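Local coordinates for protein glycosyl transferase (PDB 5U02) that belongs to the TarS glycosyltransferase family, here a three-chain assembly whose subunits carry a helical linker region followed by two beta-rich domains of the E-set (probably immunoglobulin-like) clan, at residues Phe146-Ile151 with Ala349-Ser354; Ser244-Leu249 with Arg297-Glu302; Phe253-Pro258 with Thr272-Thr277. All blocks are in the same frame, centred on the assembly; numbering follows the deposited sequence.

Contact 1: Phe146-Ile151 with Ala349-Ser354; sequences FDNHKI and AHMTYS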
loop_
_atom_site.group_PDB
_atom_site.type_symbol
_atom_site.label_atom_id
_atom_site.label_comp_id
_atom_site.label_asym_id
_atom_site.label_seq_id
_atom_site.Cartn_x
_atom_site.Cartn_y
_atom_site.Cartn_z
ATOM N N PHE A 146 -15.059 -15.841 -4.115
ATOM C CA PHE A 146 -15.735 -14.933 -3.202
ATOM C C PHE A 146 -16.673 -15.713 -2.295
ATOM O O PHE A 146 -17.040 -16.858 -2.576
ATOM C CB PHE A 146 -16.493 -13.830 -3.956
ATOM C CG PHE A 146 -17.757 -14.293 -4.633
ATOM C CD1 PHE A 146 -17.714 -15.169 -5.706
ATOM C CD2 PHE A 146 -18.989 -13.814 -4.221
ATOM C CE1 PHE A 146 -18.881 -15.581 -6.339
ATOM C CE2 PHE A 146 -20.156 -14.222 -4.850
ATOM C CZ PHE A 146 -20.099 -15.108 -5.908
ATOM N N ASP A 147 -17.025 -15.073 -1.183
ATOM C CA ASP A 147 -18.013 -15.571 -0.238
ATOM C C ASP A 147 -18.630 -14.357 0.449
ATOM O O ASP A 147 -18.430 -13.219 0.016
ATOM C CB ASP A 147 -17.373 -16.569 0.739
ATOM C CG ASP A 147 -16.114 -16.024 1.397
ATOM O OD1 ASP A 147 -16.125 -14.859 1.854
ATOM O OD2 ASP A 147 -15.105 -16.763 1.455
ATOM N N ASN A 148 -19.375 -14.593 1.531
ATOM C CA ASN A 148 -20.013 -13.497 2.258
ATOM C C ASN A 148 -19.024 -12.657 3.062
ATOM O O ASN A 148 -19.441 -11.714 3.746
ATOM C CB ASN A 148 -21.093 -14.038 3.196
ATOM C CG ASN A 148 -20.522 -14.881 4.314
ATOM O OD1 ASN A 148 -19.820 -15.859 4.071
ATOM N ND2 ASN A 148 -20.802 -14.488 5.556
ATOM N N HIS A 149 -17.734 -12.967 2.993
ATOM C CA HIS A 149 -16.711 -12.299 3.787
ATOM C C HIS A 149 -15.709 -11.516 2.952
ATOM O O HIS A 149 -15.325 -10.408 3.344
ATOM C CB HIS A 149 -16.001 -13.337 4.673
ATOM C CG HIS A 149 -14.735 -12.850 5.309
ATOM N ND1 HIS A 149 -13.484 -13.306 4.945
ATOM C CD2 HIS A 149 -14.533 -11.914 6.269
ATOM C CE1 HIS A 149 -12.571 -12.691 5.676
ATOM N NE2 HIS A 149 -13.179 -11.838 6.482
ATOM N N LYS A 150 -15.317 -12.025 1.787
ATOM C CA LYS A 150 -14.376 -11.298 0.947
ATOM C C LYS A 150 -14.449 -11.801 -0.487
ATOM O O LYS A 150 -14.967 -12.885 -0.767
ATOM C CB LYS A 150 -12.941 -11.428 1.464
ATOM C CG LYS A 150 -12.415 -12.850 1.441
ATOM C CD LYS A 150 -10.945 -12.912 1.838
ATOM C CE LYS A 150 -10.442 -14.346 1.817
ATOM N NZ LYS A 150 -9.002 -14.429 2.172
ATOM N N ILE A 151 -13.905 -10.989 -1.388
ATOM C CA ILE A 151 -13.657 -11.364 -2.773
ATOM C C ILE A 151 -12.151 -11.455 -2.963
ATOM O O ILE A 151 -11.413 -10.550 -2.554
ATOM C CB ILE A 151 -14.266 -10.344 -3.750
ATOM C CG1 ILE A 151 -15.781 -10.247 -3.567
ATOM C CG2 ILE A 151 -13.900 -10.686 -5.192
ATOM C CD1 ILE A 151 -16.382 -9.004 -4.214
ATOM N N ALA A 349 -17.889 -17.130 10.227
ATOM C CA ALA A 349 -16.623 -16.911 10.922
ATOM C C ALA A 349 -16.328 -15.429 11.141
ATOM O O ALA A 349 -15.722 -15.063 12.155
ATOM C CB ALA A 349 -15.480 -17.571 10.150
ATOM N N HIS A 350 -16.746 -14.561 10.221
ATOM C CA HIS A 350 -16.447 -13.138 10.339
ATOM C C HIS A 350 -17.661 -12.222 10.256
ATOM O O HIS A 350 -17.498 -11.009 10.427
ATOM C CB HIS A 350 -15.454 -12.701 9.251
ATOM C CG HIS A 350 -14.131 -13.401 9.310
ATOM N ND1 HIS A 350 -13.882 -14.577 8.635
ATOM C CD2 HIS A 350 -12.977 -13.078 9.940
ATOM C CE1 HIS A 350 -12.637 -14.956 8.860
ATOM N NE2 HIS A 350 -12.066 -14.063 9.650
ATOM N N MET A 351 -18.856 -12.742 9.985
ATOM C CA MET A 351 -20.026 -11.905 9.772
ATOM C C MET A 351 -21.183 -12.380 10.644
ATOM O O MET A 351 -21.250 -13.542 11.052
ATOM C CB MET A 351 -20.445 -11.900 8.294
ATOM C CG MET A 351 -19.279 -11.835 7.310
ATOM S SD MET A 351 -18.319 -10.305 7.396
ATOM C CE MET A 351 -19.503 -9.111 6.778
ATOM N N THR A 352 -22.096 -11.458 10.932
ATOM C CA THR A 352 -23.291 -11.760 11.703
ATOM C C THR A 352 -24.517 -11.307 10.927
ATOM O O THR A 352 -24.492 -10.281 10.239
ATOM C CB THR A 352 -23.256 -11.092 13.088
ATOM O OG1 THR A 352 -24.458 -11.404 13.806
ATOM C CG2 THR A 352 -23.120 -9.578 12.957
ATOM N N TYR A 353 -25.584 -12.090 11.018
ATOM C CA TYR A 353 -26.825 -11.807 10.308
ATOM C C TYR A 353 -27.960 -11.917 11.313
ATOM O O TYR A 353 -28.284 -13.018 11.772
ATOM C CB TYR A 353 -27.018 -12.761 9.126
ATOM C CG TYR A 353 -25.839 -12.722 8.185
ATOM C CD1 TYR A 353 -25.730 -11.727 7.220
ATOM C CD2 TYR A 353 -24.813 -13.649 8.290
ATOM C CE1 TYR A 353 -24.639 -11.669 6.372
ATOM C CE2 TYR A 353 -23.720 -13.603 7.447
ATOM C CZ TYR A 353 -23.637 -12.610 6.489
ATOM O OH TYR A 353 -22.549 -12.561 5.648
ATOM N N SER A 354 -28.535 -10.777 11.676
ATOM C CA SER A 354 -29.689 -10.768 12.555
ATOM C C SER A 354 -30.922 -11.185 11.769
ATOM O O SER A 354 -31.243 -10.585 10.739
ATOM C CB SER A 354 -29.889 -9.380 13.161
ATOM O OG SER A 354 -31.051 -9.347 13.970
HETATM O O HOH W 1 -21.700 -10.380 4.079
#
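Two imidazoles lie almost flat on each other: H149 and H350 form an offset stack, ring centroids 3.9 Å apart and planes turned by 18°. H149 reaches across because its CG is anti to the backbone N, and its CD2 corner presses on H350 CB at 3.2 Å. The sulfur of M351 meets the edge of the H149 ring, its SD 5.4 Å from the centroid. With rings this close, at least one probably stays neutral.

Beside the stack, N148 and Y353 cross obliquely and meet at their tips: N148 ND2 gives a nearly straight bond (165°) in the amide plane to Y353 OH at 2.6 Å, and also bonds T348 OG1. The phenol donates to a water that bonds back to N148 O. D147 OD1 shapes the turn from inside, accepting from H149 N at 2.7 Å in an Asx turn and also from K150 N.

E302 binds both sides, its N to N148 OD1 and its OE1 to H350 N. The contact sets the hairpin turn between strands 138-146 and 150-159 against strand 352-354 of the other sheet and the loop leading into it, with Y353 also packing on L246 of strand 245-249.

Contact 2: Ser244-Leu249 with Arg297-Glu302; sequences SALIHL and RGYVFE
S244 is where the two backbones close up. Its N donates to G298 O at 2.8 Å, in the carbonyl plane, and its O receives V300 N at 3.0 Å nearly along the C=O axis (174°). The same oxygen takes a CA-H contact from Y299, CA to O 3.2 Å, while V300 CG2 also touches it. One serine carbonyl is therefore wrapped by two consecutive residues. S244 CB lies over a face of the Y299 ring, displaced toward the rim, as a CH-pi contact 4.2 Å from the centroid. Y299 has CG anti to its carbonyl carbon (chi1 -81°), which turns the ring along segment 244-249 so that its edge meets L246 N.

This is a single beta bridge, not a sheet: loop 297-302 belongs to the second of two consecutive domains assigned to the E-set clan, probably immunoglobulin-like, and it touches the start of strand 245-249 in the first, so the backbone bonds run from one domain to the other.

Past S244 the chains diverge. A water takes over, accepting from L246 N and donating to V300 O at 2.7 Å; it also sits over the centre of the F301 ring. L246 CD2 reaches only the edge of that ring, 4.1 Å from F301 CZ. At the other end R297 is partly exposed. Its CG sits in the crowded position between backbone N and carbonyl carbon (chi1 67°), which brings CD to 3.1 Å from S244 OG; the bend at chi3 turns the guanidinium aside to a salt bridge between NH1 and E242 OE1. The serine hydroxyl has its polar partners outside the pair, T257 OG1 and E242 O, and an imidazole is bound about 5 Å from the R297 side chain.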
loop_
_atom_site.group_PDB
_atom_site.type_symbol
_atom_site.label_atom_id
_atom_site.label_comp_id
_atom_site.label_asym_id
_atom_site.label_seq_id
_atom_site.Cartn_x
_atom_site.Cartn_y
_atom_site.Cartn_z
ATOM N N SER A 244 -24.235 -15.616 -5.740
ATOM C CA SER A 244 -24.199 -14.351 -5.018
ATOM C C SER A 244 -23.610 -14.529 -3.626
ATOM O O SER A 244 -23.394 -15.643 -3.144
ATOM C CB SER A 244 -25.604 -13.741 -4.887
ATOM O OG SER A 244 -26.162 -13.464 -6.150
ATOM N N ALA A 245 -23.379 -13.391 -2.979
ATOM C CA ALA A 245 -22.945 -13.313 -1.595
ATOM C C ALA A 245 -23.958 -12.496 -0.804
ATOM O O ALA A 245 -24.432 -11.456 -1.275
ATOM C CB ALA A 245 -21.560 -12.669 -1.488
ATOM N N LEU A 246 -24.286 -12.967 0.397
ATOM C CA LEU A 246 -25.249 -12.286 1.251
ATOM C C LEU A 246 -24.555 -11.184 2.044
ATOM O O LEU A 246 -23.515 -11.418 2.668
ATOM C CB LEU A 246 -25.924 -13.277 2.198
ATOM C CG LEU A 246 -27.024 -12.733 3.110
ATOM C CD1 LEU A 246 -28.243 -12.317 2.304
ATOM C CD2 LEU A 246 -27.394 -13.767 4.162
ATOM N N ILE A 247 -25.143 -9.992 2.025
ATOM C CA ILE A 247 -24.619 -8.828 2.729
ATOM C C ILE A 247 -25.709 -8.297 3.649
ATOM O O ILE A 247 -26.885 -8.261 3.268
ATOM C CB ILE A 247 -24.146 -7.745 1.732
ATOM C CG1 ILE A 247 -22.846 -8.193 1.053
ATOM C CG2 ILE A 247 -23.983 -6.389 2.413
ATOM C CD1 ILE A 247 -22.361 -7.263 -0.035
ATOM N N HIS A 248 -25.322 -7.907 4.864
ATOM C CA HIS A 248 -26.241 -7.389 5.871
ATOM C C HIS A 248 -25.828 -5.969 6.226
ATOM O O HIS A 248 -24.677 -5.725 6.604
ATOM C CB HIS A 248 -26.245 -8.261 7.130
ATOM C CG HIS A 248 -27.307 -7.899 8.123
ATOM N ND1 HIS A 248 -28.592 -7.568 7.754
ATOM C CD2 HIS A 248 -27.281 -7.847 9.478
ATOM C CE1 HIS A 248 -29.309 -7.315 8.835
ATOM N NE2 HIS A 248 -28.537 -7.478 9.894
ATOM N N LEU A 249 -26.772 -5.042 6.136
ATOM C CA LEU A 249 -26.424 -3.631 6.223
ATOM C C LEU A 249 -27.616 -2.865 6.773
ATOM O O LEU A 249 -28.651 -2.778 6.108
ATOM C CB LEU A 249 -26.017 -3.112 4.853
ATOM C CG LEU A 249 -25.576 -1.671 4.742
ATOM C CD1 LEU A 249 -24.364 -1.418 5.609
ATOM C CD2 LEU A 249 -25.248 -1.431 3.311
ATOM N N ARG A 297 -30.893 -18.642 -6.766
ATOM C CA ARG A 297 -29.495 -18.577 -7.149
ATOM C C ARG A 297 -28.684 -19.121 -5.984
ATOM O O ARG A 297 -29.167 -19.193 -4.852
ATOM C CB ARG A 297 -29.078 -17.143 -7.495
ATOM C CG ARG A 297 -29.091 -16.206 -6.291
ATOM C CD ARG A 297 -28.886 -14.748 -6.683
ATOM N NE ARG A 297 -30.126 -14.085 -7.076
ATOM C CZ ARG A 297 -30.360 -13.581 -8.283
ATOM N NH1 ARG A 297 -29.439 -13.656 -9.233
ATOM N NH2 ARG A 297 -31.519 -12.997 -8.536
ATOM N N GLY A 298 -27.453 -19.522 -6.270
ATOM C CA GLY A 298 -26.584 -19.981 -5.212
ATOM C C GLY A 298 -26.038 -18.826 -4.394
ATOM O O GLY A 298 -25.825 -17.722 -4.894
ATOM N N TYR A 299 -25.820 -19.095 -3.107
ATOM C CA TYR A 299 -25.160 -18.171 -2.195
ATOM C C TYR A 299 -23.950 -18.865 -1.590
ATOM O O TYR A 299 -24.069 -19.971 -1.049
ATOM C CB TYR A 299 -26.111 -17.701 -1.089
ATOM C CG TYR A 299 -27.032 -16.585 -1.516
ATOM C CD1 TYR A 299 -28.236 -16.856 -2.168
ATOM C CD2 TYR A 299 -26.701 -15.260 -1.268
ATOM C CE1 TYR A 299 -29.077 -15.835 -2.563
ATOM C CE2 TYR A 299 -27.537 -14.233 -1.659
ATOM C CZ TYR A 299 -28.723 -14.526 -2.305
ATOM O OH TYR A 299 -29.555 -13.502 -2.695
ATOM N N VAL A 300 -22.789 -18.224 -1.688
ATOM C CA VAL A 300 -21.542 -18.791 -1.195
ATOM C C VAL A 300 -21.215 -18.148 0.145
ATOM O O VAL A 300 -21.227 -16.916 0.275
ATOM C CB VAL A 300 -20.395 -18.591 -2.201
ATOM C CG1 VAL A 300 -20.461 -19.649 -3.292
ATOM C CG2 VAL A 300 -20.441 -17.192 -2.803
ATOM N N PHE A 301 -20.935 -18.984 1.142
ATOM C CA PHE A 301 -20.552 -18.536 2.469
ATOM C C PHE A 301 -19.159 -19.054 2.788
ATOM O O PHE A 301 -18.732 -20.096 2.275
ATOM C CB PHE A 301 -21.552 -19.016 3.536
ATOM C CG PHE A 301 -22.913 -18.381 3.424
ATOM C CD1 PHE A 301 -23.852 -18.873 2.531
ATOM C CD2 PHE A 301 -23.246 -17.287 4.208
ATOM C CE1 PHE A 301 -25.102 -18.284 2.423
ATOM C CE2 PHE A 301 -24.491 -16.693 4.106
ATOM C CZ PHE A 301 -25.424 -17.194 3.213
ATOM N N GLU A 302 -18.447 -18.315 3.635
ATOM C CA GLU A 302 -17.127 -18.748 4.069
ATOM C C GLU A 302 -17.245 -19.999 4.932
ATOM O O GLU A 302 -18.058 -20.056 5.859
ATOM C CB GLU A 302 -16.427 -17.631 4.840
ATOM C CG GLU A 302 -17.311 -16.928 5.860
ATOM C CD GLU A 302 -16.519 -16.095 6.864
ATOM O OE1 GLU A 302 -17.155 -15.404 7.687
ATOM O OE2 GLU A 302 -15.270 -16.139 6.842
HETATM O O HOH W 2 -23.423 -15.527 1.099
#

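Contact 3: Phe253-Pro258 with Thr272-Thr277; sequences FYRLTP and TAITLT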
loop_
_atom_site.group_PDB
_atom_site.type_symbol
_atom_site.label_atom_id
_atom_site.label_comp_id
_atom_site.label_asym_id
_atom_site.label_seq_id
_atom_site.Cartn_x
_atom_site.Cartn_y
_atom_site.Cartn_z
ATOM N N PHE A 253 -31.095 -6.720 4.129
ATOM C CA PHE A 253 -30.331 -7.748 3.440
ATOM C C PHE A 253 -30.178 -7.407 1.965
ATOM O O PHE A 253 -31.091 -6.855 1.343
ATOM C CB PHE A 253 -30.994 -9.113 3.600
ATOM C CG PHE A 253 -30.799 -9.713 4.958
ATOM C CD1 PHE A 253 -29.689 -10.497 5.227
ATOM C CD2 PHE A 253 -31.714 -9.478 5.972
ATOM C CE1 PHE A 253 -29.501 -11.046 6.477
ATOM C CE2 PHE A 253 -31.532 -10.026 7.224
ATOM C CZ PHE A 253 -30.422 -10.810 7.477
ATOM N N TYR A 254 -29.011 -7.743 1.419
ATOM C CA TYR A 254 -28.673 -7.474 0.031
ATOM C C TYR A 254 -27.940 -8.674 -0.542
ATOM O O TYR A 254 -27.405 -9.510 0.193
ATOM C CB TYR A 254 -27.783 -6.232 -0.118
ATOM C CG TYR A 254 -28.361 -4.955 0.458
ATOM C CD1 TYR A 254 -28.305 -4.696 1.820
ATOM C CD2 TYR A 254 -28.926 -3.991 -0.369
ATOM C CE1 TYR A 254 -28.819 -3.521 2.349
ATOM C CE2 TYR A 254 -29.439 -2.815 0.150
ATOM C CZ TYR A 254 -29.384 -2.588 1.508
ATOM O OH TYR A 254 -29.894 -1.426 2.028
ATOM N N ARG A 255 -27.918 -8.747 -1.869
ATOM C CA ARG A 255 -27.073 -9.696 -2.575
ATOM C C ARG A 255 -26.036 -8.929 -3.380
ATOM O O ARG A 255 -26.330 -7.864 -3.936
ATOM C CB ARG A 255 -27.886 -10.629 -3.489
ATOM C CG ARG A 255 -28.696 -9.951 -4.598
ATOM C CD ARG A 255 -29.298 -11.012 -5.520
ATOM N NE ARG A 255 -30.311 -10.494 -6.438
ATOM C CZ ARG A 255 -30.070 -10.150 -7.700
ATOM N NH1 ARG A 255 -28.842 -10.259 -8.192
ATOM N NH2 ARG A 255 -31.050 -9.697 -8.474
ATOM N N LEU A 256 -24.813 -9.456 -3.396
ATOM C CA LEU A 256 -23.737 -8.976 -4.257
ATOM C C LEU A 256 -23.508 -10.070 -5.290
ATOM O O LEU A 256 -23.132 -11.194 -4.936
ATOM C CB LEU A 256 -22.469 -8.679 -3.458
ATOM C CG LEU A 256 -21.256 -8.094 -4.183
ATOM C CD1 LEU A 256 -21.629 -6.776 -4.814
ATOM C CD2 LEU A 256 -20.067 -7.904 -3.238
ATOM N N THR A 257 -23.763 -9.754 -6.554
ATOM C CA THR A 257 -23.783 -10.754 -7.622
ATOM C C THR A 257 -22.757 -10.401 -8.684
ATOM O O THR A 257 -22.962 -9.427 -9.434
ATOM C CB THR A 257 -25.177 -10.845 -8.248
ATOM O OG1 THR A 257 -26.151 -11.113 -7.231
ATOM C CG2 THR A 257 -25.231 -11.952 -9.299
ATOM N N PRO A 258 -21.644 -11.124 -8.785
ATOM C CA PRO A 258 -20.767 -10.954 -9.945
ATOM C C PRO A 258 -21.458 -11.437 -11.207
ATOM O O PRO A 258 -22.247 -12.386 -11.186
ATOM C CB PRO A 258 -19.548 -11.826 -9.613
ATOM C CG PRO A 258 -19.604 -12.019 -8.124
ATOM C CD PRO A 258 -21.066 -12.035 -7.782
ATOM N N THR A 272 -28.032 -5.218 -4.869
ATOM C CA THR A 272 -29.449 -4.890 -4.786
ATOM C C THR A 272 -30.066 -5.552 -3.560
ATOM O O THR A 272 -29.554 -6.546 -3.034
ATOM C CB THR A 272 -30.202 -5.314 -6.054
ATOM O OG1 THR A 272 -31.476 -4.661 -6.082
ATOM C CG2 THR A 272 -30.415 -6.820 -6.075
ATOM N N ALA A 273 -31.184 -4.984 -3.114
ATOM C CA ALA A 273 -31.873 -5.464 -1.925
ATOM C C ALA A 273 -32.573 -6.792 -2.188
ATOM O O ALA A 273 -32.956 -7.108 -3.317
ATOM C CB ALA A 273 -32.897 -4.432 -1.450
ATOM N N ILE A 274 -32.739 -7.575 -1.123
ATOM C CA ILE A 274 -33.501 -8.817 -1.161
ATOM C C ILE A 274 -34.334 -8.906 0.109
ATOM O O ILE A 274 -34.135 -8.157 1.069
ATOM C CB ILE A 274 -32.608 -10.073 -1.281
ATOM C CG1 ILE A 274 -31.716 -10.214 -0.048
ATOM C CG2 ILE A 274 -31.768 -10.041 -2.554
ATOM C CD1 ILE A 274 -30.951 -11.503 -0.009
ATOM N N THR A 275 -35.280 -9.838 0.097
ATOM C CA THR A 275 -35.991 -10.273 1.292
ATOM C C THR A 275 -35.480 -11.669 1.628
ATOM O O THR A 275 -35.658 -12.602 0.838
ATOM C CB THR A 275 -37.503 -10.281 1.066
ATOM O OG1 THR A 275 -37.963 -8.932 0.887
ATOM C CG2 THR A 275 -38.216 -10.895 2.266
ATOM N N LEU A 276 -34.826 -11.801 2.784
ATOM C CA LEU A 276 -34.076 -13.018 3.087
ATOM C C LEU A 276 -34.942 -14.265 2.948
ATOM O O LEU A 276 -34.530 -15.258 2.336
ATOM C CB LEU A 276 -33.485 -12.924 4.494
ATOM C CG LEU A 276 -32.576 -14.071 4.935
ATOM C CD1 LEU A 276 -31.393 -14.211 3.995
ATOM C CD2 LEU A 276 -32.102 -13.854 6.362
ATOM N N THR A 277 -36.158 -14.228 3.489
ATOM C CA THR A 277 -36.985 -15.425 3.466
ATOM C C THR A 277 -37.551 -15.716 2.078
ATOM O O THR A 277 -37.998 -16.842 1.834
ATOM C CB THR A 277 -38.097 -15.307 4.514
ATOM O OG1 THR A 277 -38.710 -16.589 4.714
ATOM C CG2 THR A 277 -39.145 -14.276 4.110
HETATM O O HOH W 3 -34.086 -7.028 3.530
#
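I274 is the bump that fills the main hollow here, between F253 and R255. Its two branches divide the work: CG1, in the crowded position between backbone N and carbonyl carbon (chi1 64°), leans on F253 CB at 3.9 Å, while CG2 beds against the aliphatic stem of R255, 3.7 Å from CG. R255 starts from the same crowded position and then runs extended, side by side with T272. The T272 methyl, CG2, tucks under one face of the guanidinium, 3.7 Å from R255 CZ, and I274 CG2 meets the guanidinium at its edge. T257 OG1 accepts from R255 NH1 in the guanidinium plane, which should help set its rotation; the same hydroxyl also bonds S244 OG. An imidazole molecule and the like-charged R297 lie close by.

A second knob is L276, just after the strand has given way to a helix. With CG anti to the backbone N it points CD2 at one face of the F253 ring, off centre, as a CH-pi contact 3.9 Å from the centroid. Y254 turns away from this face; its CB still touches T272 O at 3.4 Å and its CD2 meets A273 CA, the two side chains of this non-hydrogen-bonded pair diverging.

R255 and T272 are an antiparallel hydrogen-bonded pair, R255 N to T272 O at 3.0 Å being the shorter of their two bonds. I274 N also bonds to F253 O, coming from above the carbonyl plane, and a water joins F253 N to I274 O. Strand 252-260 lies between 267-274 and 245-249 in the ten-stranded sheet, Y254 stacking on F271 and F253 on H248, and helix 276-279 leads straight on to strand 280-285 of the next sheet.

In the fold
The three contacts nest along the chain: contact 3 lies inside the loop closed by contact 2, and contact 2 inside that closed by contact 1. In space they form a bent line, with the centres of contacts 1 and 2 and of contacts 2 and 3 about 8 Å apart, and those of 1 and 3 about 13 Å. Y353 packing on F253 links contacts 1 and 3, and the backbone bond from Y254 N to I247 O links 2 and 3 across neighbouring strands. All three gather where the ten-stranded sheet meets the seven-stranded one, so the two probable E-set domains are joined by several parts of the chain as well as at helix 276-279.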